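Long-range contact in beta-ketoacyl synthase (Burkholderia phymatum, PDB 4EWG), which probably catalyses the condensation of acyl chains with malonyl-ACP in fatty acid synthesis, as a 3-oxoacyl-[acyl-carrier-protein] synthase: residues I10-L19 and L347-M355. Numbering follows the deposited sequence.
Sequences ITGMGGVTAL and LEAWWTIEM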
loop_
_atom_site.group_PDB
_atom_site.type_symbol
_atom_site.label_atom_id
_atom_site.label_comp_id
_atom_site.label_asym_id
_atom_site.label_seq_id
_atom_site.Cartn_x
_atom_site.Cartn_y
_atom_site.Cartn_z
ATOM N N ILE A 10 -7.592 -21.078 -4.361
ATOM C CA ILE A 10 -6.476 -21.032 -3.454
ATOM C C ILE A 10 -5.828 -22.391 -3.447
ATOM O O ILE A 10 -6.427 -23.348 -3.002
ATOM C CB ILE A 10 -6.951 -20.712 -2.018
ATOM C CG1 ILE A 10 -7.472 -19.278 -1.948
ATOM C CG2 ILE A 10 -5.820 -20.896 -1.014
ATOM C CD1 ILE A 10 -8.474 -19.069 -0.851
ATOM N N THR A 11 -4.594 -22.462 -3.911
ATOM C CA THR A 11 -3.893 -23.775 -4.069
ATOM C C THR A 11 -2.705 -23.923 -3.118
ATOM O O THR A 11 -2.070 -24.971 -3.087
ATOM C CB THR A 11 -3.400 -23.916 -5.503
ATOM O OG1 THR A 11 -2.663 -22.734 -5.839
ATOM C CG2 THR A 11 -4.568 -23.993 -6.456
ATOM N N GLY A 12 -2.418 -22.874 -2.334
ATOM C CA GLY A 12 -1.362 -22.909 -1.309
ATOM C C GLY A 12 -1.725 -22.069 -0.088
ATOM O O GLY A 12 -2.245 -20.957 -0.235
ATOM N N MET A 13 -1.490 -22.605 1.118
ATOM C CA MET A 13 -1.695 -21.853 2.374
ATOM C C MET A 13 -0.565 -22.169 3.334
ATOM O O MET A 13 -0.140 -23.332 3.452
ATOM C CB MET A 13 -3.026 -22.220 3.059
ATOM C CG MET A 13 -4.199 -22.306 2.122
ATOM S SD MET A 13 -5.822 -22.423 2.923
ATOM C CE MET A 13 -5.632 -23.957 3.842
ATOM N N GLY A 14 -0.090 -21.150 4.035
ATOM C CA GLY A 14 0.936 -21.310 5.026
ATOM C C GLY A 14 1.176 -20.036 5.812
ATOM O O GLY A 14 0.785 -18.943 5.409
ATOM N N GLY A 15 1.877 -20.177 6.920
ATOM C CA GLY A 15 2.248 -19.042 7.740
ATOM C C GLY A 15 3.071 -19.398 8.963
ATOM O O GLY A 15 3.427 -20.581 9.197
ATOM N N VAL A 16 3.417 -18.350 9.698
ATOM C CA VAL A 16 4.227 -18.418 10.866
ATOM C C VAL A 16 3.343 -17.795 11.972
ATOM O O VAL A 16 2.998 -16.643 11.866
ATOM C CB VAL A 16 5.593 -17.656 10.556
ATOM C CG1 VAL A 16 6.188 -17.061 11.783
ATOM C CG2 VAL A 16 6.632 -18.586 9.904
ATOM N N THR A 17 2.902 -18.584 12.966
ATOM C CA THR A 17 1.936 -18.084 13.970
ATOM C C THR A 17 2.272 -18.515 15.394
ATOM O O THR A 17 3.076 -19.417 15.596
ATOM C CB THR A 17 0.481 -18.595 13.703
ATOM O OG1 THR A 17 0.300 -19.880 14.314
ATOM C CG2 THR A 17 0.134 -18.662 12.178
ATOM N N ALA A 18 1.608 -17.894 16.381
ATOM C CA ALA A 18 1.879 -18.190 17.797
ATOM C C ALA A 18 1.529 -19.642 18.131
ATOM O O ALA A 18 2.031 -20.208 19.136
ATOM C CB ALA A 18 1.135 -17.234 18.703
ATOM N N LEU A 19 0.698 -20.260 17.285
ATOM C CA LEU A 19 0.281 -21.645 17.498
ATOM C C LEU A 19 1.035 -22.611 16.624
ATOM O O LEU A 19 0.775 -23.815 16.690
ATOM C CB LEU A 19 -1.239 -21.818 17.261
ATOM C CG LEU A 19 -2.192 -21.125 18.240
ATOM C CD1 LEU A 19 -3.609 -21.681 18.113
ATOM C CD2 LEU A 19 -1.709 -21.263 19.662
ATOM N N LEU A 347 -4.040 -14.672 8.104
ATOM C CA LEU A 347 -4.059 -15.775 9.051
ATOM C C LEU A 347 -5.492 -16.264 9.227
ATOM O O LEU A 347 -5.760 -17.447 9.168
ATOM C CB LEU A 347 -3.453 -15.337 10.379
ATOM C CG LEU A 347 -3.309 -16.303 11.570
ATOM C CD1 LEU A 347 -2.222 -15.753 12.507
ATOM C CD2 LEU A 347 -4.594 -16.523 12.360
ATOM N N GLU A 348 -6.401 -15.340 9.460
ATOM C CA GLU A 348 -7.805 -15.677 9.689
ATOM C C GLU A 348 -8.463 -16.268 8.467
ATOM O O GLU A 348 -9.290 -17.157 8.601
ATOM C CB GLU A 348 -8.581 -14.446 10.197
ATOM C CG GLU A 348 -8.174 -14.099 11.633
ATOM C CD GLU A 348 -8.450 -12.667 12.039
ATOM O OE1 GLU A 348 -9.302 -12.024 11.439
ATOM O OE2 GLU A 348 -7.848 -12.192 13.010
ATOM N N ALA A 349 -8.077 -15.805 7.267
ATOM C CA ALA A 349 -8.616 -16.390 6.055
ATOM C C ALA A 349 -8.155 -17.864 5.970
ATOM O O ALA A 349 -8.954 -18.784 5.766
ATOM C CB ALA A 349 -8.187 -15.590 4.842
ATOM N N TRP A 350 -6.862 -18.060 6.152
ATOM C CA TRP A 350 -6.232 -19.396 6.106
ATOM C C TRP A 350 -6.943 -20.340 7.058
ATOM O O TRP A 350 -7.465 -21.378 6.641
ATOM C CB TRP A 350 -4.754 -19.225 6.443
ATOM C CG TRP A 350 -3.995 -20.476 6.770
ATOM C CD1 TRP A 350 -4.275 -21.749 6.369
ATOM C CD2 TRP A 350 -2.758 -20.570 7.524
ATOM N NE1 TRP A 350 -3.349 -22.633 6.880
ATOM C CE2 TRP A 350 -2.413 -21.972 7.577
ATOM C CE3 TRP A 350 -1.971 -19.663 8.210
ATOM C CZ2 TRP A 350 -1.314 -22.425 8.235
ATOM C CZ3 TRP A 350 -0.862 -20.135 8.877
ATOM C CH2 TRP A 350 -0.537 -21.479 8.887
ATOM N N TRP A 351 -6.990 -19.969 8.343
ATOM C CA TRP A 351 -7.590 -20.838 9.366
ATOM C C TRP A 351 -9.053 -21.051 9.132
ATOM O O TRP A 351 -9.547 -22.139 9.382
ATOM C CB TRP A 351 -7.336 -20.286 10.748
ATOM C CG TRP A 351 -5.861 -20.372 11.130
ATOM C CD1 TRP A 351 -4.795 -20.669 10.298
ATOM C CD2 TRP A 351 -5.270 -20.140 12.425
ATOM N NE1 TRP A 351 -3.637 -20.638 10.972
ATOM C CE2 TRP A 351 -3.857 -20.310 12.259
ATOM C CE3 TRP A 351 -5.764 -19.821 13.669
ATOM C CZ2 TRP A 351 -2.977 -20.168 13.302
ATOM C CZ3 TRP A 351 -4.868 -19.658 14.728
ATOM C CH2 TRP A 351 -3.501 -19.836 14.545
ATOM N N THR A 352 -9.762 -20.031 8.633
ATOM C CA THR A 352 -11.178 -20.185 8.283
ATOM C C THR A 352 -11.388 -21.251 7.172
ATOM O O THR A 352 -12.345 -22.002 7.223
ATOM C CB THR A 352 -11.814 -18.840 7.870
ATOM O OG1 THR A 352 -11.789 -17.979 8.989
ATOM C CG2 THR A 352 -13.249 -18.991 7.418
ATOM N N ILE A 353 -10.496 -21.295 6.184
ATOM C CA ILE A 353 -10.566 -22.309 5.127
ATOM C C ILE A 353 -10.224 -23.708 5.676
ATOM O O ILE A 353 -10.874 -24.688 5.330
ATOM C CB ILE A 353 -9.646 -21.981 3.954
ATOM C CG1 ILE A 353 -10.128 -20.733 3.213
ATOM C CG2 ILE A 353 -9.625 -23.119 2.955
ATOM C CD1 ILE A 353 -9.096 -20.202 2.255
ATOM N N GLU A 354 -9.241 -23.776 6.555
ATOM C CA GLU A 354 -8.888 -25.031 7.200
ATOM C C GLU A 354 -10.055 -25.575 8.029
ATOM O O GLU A 354 -10.350 -26.764 7.988
ATOM C CB GLU A 354 -7.676 -24.866 8.113
ATOM C CG GLU A 354 -6.428 -24.375 7.414
ATOM C CD GLU A 354 -5.648 -25.465 6.694
ATOM O OE1 GLU A 354 -6.261 -26.417 6.171
ATOM O OE2 GLU A 354 -4.399 -25.346 6.644
ATOM N N MET A 355 -10.735 -24.694 8.757
ATOM C CA MET A 355 -11.866 -25.098 9.543
ATOM C C MET A 355 -13.014 -25.531 8.643
ATOM O O MET A 355 -13.641 -26.569 8.885
ATOM C CB MET A 355 -12.282 -23.962 10.447
ATOM C CG MET A 355 -11.259 -23.692 11.533
ATOM S SD MET A 355 -11.846 -22.535 12.778
ATOM C CE MET A 355 -12.042 -21.064 11.777
#
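The indole of Trp350 turns one face to the bare backbone of Gly14, a worked example of how two consecutive glycines let an aromatic ring approach a strand's backbone. Gly14 CA stands over the six-membered ring, 4.1 Å from its centroid and 12° off the normal, in a CH-pi contact, while Gly15 N approaches obliquely, 3.4 Å from Trp350 CZ3. Trp351 NE1 lies over the opposite face, toward the rim.

Met13 flanks the pyrrole end: its SD makes an oblique Met-aromatic contact, and the bend at chi3 (-61°) carries CE to the carboxylate of Glu354. That carboxylate helps to fix the indole's rotation: Trp350 NE1 donates to Glu354 OE2 (2.9 Å) nearly within the ring plane, on the oxygen's anti side and somewhat out of the carboxylate plane; Arg358 forms a salt bridge to OE1. Tip to tip, Ile10 CD1 and Ile353 CD1 close one end tightly at 3.4 Å. At the other, Thr17 OG1 meets the edge of Trp351, 3.4 Å from CZ2, and accepts from Leu19 N in an ST turn while also bonding Gly20 O. This turn brings Leu19 CD1 to Trp351 CH2 (4.0 Å).

The axes of strand 10-16 and helix 347-355 run at 122°. Helix 344-358 packs on strands 8-16 and 238-246, while Thr352 and Met355 touch strand 299-303, consistent with the central helical layer of the five-layered thiolase fold.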